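Local coordinates for endonuclease EndoMS (Thermococcus kodakarensis KOD1, PDB 5GKE) that cuts double-stranded DNA at mismatched base pairs, acting as a mismatch restriction endonuclease with a PH-like N-terminal domain and a C-terminal nuclease domain, at the interface of chains A and B. Coordinates in Å, arbitrary orientation; residue numbers count along the deposited sequence, not the author numbering. Chains: chain A/B, Endonuclease EndoMS.

The interface of chains A and B. Residues chain A 34-35, 53-54, 113; chain B 118-121.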
loop_
_atom_site.group_PDB
_atom_site.type_symbol
_atom_site.label_atom_id
_atom_site.label_comp_id
_atom_site.label_asym_id
_atom_site.label_seq_id
_atom_site.Cartn_x
_atom_site.Cartn_y
_atom_site.Cartn_z
ATOM N N PHE A 34 1.148 -24.214 -1.801
ATOM C CA PHE A 34 -0.249 -24.267 -1.386
ATOM C C PHE A 34 -0.287 -25.135 -0.140
ATOM O O PHE A 34 0.198 -26.259 -0.163
ATOM C CB PHE A 34 -1.165 -24.855 -2.467
ATOM C CG PHE A 34 -1.063 -24.189 -3.824
ATOM C CD1 PHE A 34 -1.429 -24.883 -4.968
ATOM C CD2 PHE A 34 -0.650 -22.878 -3.960
ATOM C CE1 PHE A 34 -1.356 -24.287 -6.218
ATOM C CE2 PHE A 34 -0.584 -22.272 -5.208
ATOM C CZ PHE A 34 -0.931 -22.981 -6.338
ATOM N N ALA A 35 -0.844 -24.631 0.952
ATOM C CA ALA A 35 -0.776 -25.378 2.194
ATOM C C ALA A 35 -1.876 -25.011 3.162
ATOM O O ALA A 35 -2.407 -23.911 3.111
ATOM C CB ALA A 35 0.580 -25.156 2.859
ATOM N N ASP A 53 -6.222 -22.696 4.423
ATOM C CA ASP A 53 -5.464 -22.890 3.209
ATOM C C ASP A 53 -5.045 -21.555 2.630
ATOM O O ASP A 53 -5.862 -20.641 2.515
ATOM C CB ASP A 53 -6.276 -23.672 2.178
ATOM C CG ASP A 53 -6.648 -25.050 2.658
ATOM O OD1 ASP A 53 -6.017 -25.547 3.619
ATOM O OD2 ASP A 53 -7.573 -25.634 2.073
ATOM N N ARG A 54 -3.776 -21.451 2.248
ATOM C CA ARG A 54 -3.271 -20.234 1.636
ATOM C C ARG A 54 -2.231 -20.534 0.570
ATOM O O ARG A 54 -1.634 -21.608 0.534
ATOM C CB ARG A 54 -2.661 -19.294 2.701
ATOM C CG ARG A 54 -3.675 -18.676 3.642
ATOM C CD ARG A 54 -3.609 -19.305 5.024
ATOM N NE ARG A 54 -4.836 -19.079 5.781
ATOM C CZ ARG A 54 -4.972 -19.298 7.087
ATOM N NH1 ARG A 54 -3.933 -19.724 7.794
ATOM N NH2 ARG A 54 -6.141 -19.072 7.692
ATOM N N TYR A 113 -0.038 -29.068 0.273
ATOM C CA TYR A 113 -0.721 -29.654 -0.884
ATOM C C TYR A 113 0.136 -29.583 -2.134
ATOM O O TYR A 113 0.087 -30.458 -2.995
ATOM C CB TYR A 113 -2.043 -28.947 -1.163
ATOM C CG TYR A 113 -2.954 -28.782 0.027
ATOM C CD1 TYR A 113 -3.545 -29.887 0.638
ATOM C CD2 TYR A 113 -3.258 -27.513 0.524
ATOM C CE1 TYR A 113 -4.394 -29.735 1.729
ATOM C CE2 TYR A 113 -4.108 -27.359 1.609
ATOM C CZ TYR A 113 -4.674 -28.470 2.204
ATOM O OH TYR A 113 -5.516 -28.319 3.276
ATOM N N PHE B 118 -6.546 -24.310 -7.055
ATOM C CA PHE B 118 -6.327 -24.623 -5.662
ATOM C C PHE B 118 -7.648 -24.318 -4.978
ATOM O O PHE B 118 -8.056 -23.161 -4.896
ATOM C CB PHE B 118 -5.135 -23.806 -5.124
ATOM C CG PHE B 118 -4.910 -23.911 -3.631
ATOM C CD1 PHE B 118 -5.251 -25.041 -2.924
ATOM C CD2 PHE B 118 -4.322 -22.858 -2.942
ATOM C CE1 PHE B 118 -5.024 -25.113 -1.544
ATOM C CE2 PHE B 118 -4.085 -22.925 -1.565
ATOM C CZ PHE B 118 -4.445 -24.053 -0.869
ATOM N N ARG B 119 -8.333 -25.354 -4.504
ATOM C CA ARG B 119 -9.634 -25.120 -3.916
ATOM C C ARG B 119 -9.388 -24.947 -2.443
ATOM O O ARG B 119 -9.442 -25.898 -1.662
ATOM C CB ARG B 119 -10.566 -26.302 -4.209
ATOM C CG ARG B 119 -10.546 -26.702 -5.692
ATOM C CD ARG B 119 -11.086 -28.106 -5.993
ATOM N NE ARG B 119 -11.212 -28.268 -7.439
ATOM C CZ ARG B 119 -10.244 -28.713 -8.240
ATOM N NH1 ARG B 119 -9.074 -29.091 -7.738
ATOM N NH2 ARG B 119 -10.455 -28.799 -9.547
ATOM N N ALA B 120 -9.257 -23.693 -2.044
ATOM C CA ALA B 120 -8.713 -23.417 -0.735
ATOM C C ALA B 120 -9.862 -23.217 0.216
ATOM O O ALA B 120 -10.858 -22.577 -0.117
ATOM C CB ALA B 120 -7.808 -22.213 -0.772
ATOM N N GLU B 121 -9.732 -23.811 1.387
ATOM C CA GLU B 121 -10.742 -23.717 2.407
ATOM C C GLU B 121 -10.128 -22.961 3.580
ATOM O O GLU B 121 -9.174 -23.443 4.190
ATOM C CB GLU B 121 -11.208 -25.113 2.803
ATOM C CG GLU B 121 -12.407 -25.161 3.714
ATOM C CD GLU B 121 -12.806 -26.587 4.020
ATOM O OE1 GLU B 121 -12.129 -27.512 3.511
ATOM O OE2 GLU B 121 -13.791 -26.784 4.765
#
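B:Phe118, the last residue of strand 114-118, pushes its ring into chain A between A:Phe34, A:Tyr113 and A:Asp53. Two copies of one protein meet here through their N-terminal PH-like regions; the contact has a two-fold twin and probably helps hold the dimer together. CG of B:Phe118 stands anti to the backbone N (chi1 173°), which sends the ring across the subunit boundary. From the root outward, CB lies over one face of the A:Phe34 ring, toward the rim. CG and CD2 pass A:Phe34 CG, the two side chains sliding by each other in opposite directions. Further out, CE1 meets A:Tyr113 CD2 at 3.6 Å, the two side chains crossing at about a right angle, while CE2 approaches the carbonyl oxygen A:Arg54 O. The tip atom CZ ends against A:Asp53 CB at 3.6 Å. Phenylalanine suits this slot because both its faces are apolar: A:Phe34 CB sits over the centre of one, 3.6 Å from the centroid of the B:Phe118 ring, as a CH-pi contact, and the methyl of B:Ala120 lies over the other near the rim. Alanine is small enough to cover the ring while its CB also touches A:Asp53 CB.

Beside this apolar insert, A:Asp53 N donates to B:Glu121 O, standing above that carbonyl's plane. The short aspartate side chain lets OD2 accept from B:Glu121 N at 2.9 Å in a nearly straight bond (168° at H). B:Glu121 is poorly ordered, so both bonds call for some caution. Tyrosine suits its place by packing its ring on B:Phe118 while its hydroxyl donates to A:Asp53 OD1, helping to fix the carboxylate's rotation. Replacing A:Asp53 with an alanine would probably leave B:Glu121 N and the A:Tyr113 hydroxyl without their acceptors. The two donors approach from opposite faces of the carboxylate, each tilted out of its plane; A:Tyr113 OH lies 2.8 Å from A:Asp53 OD1.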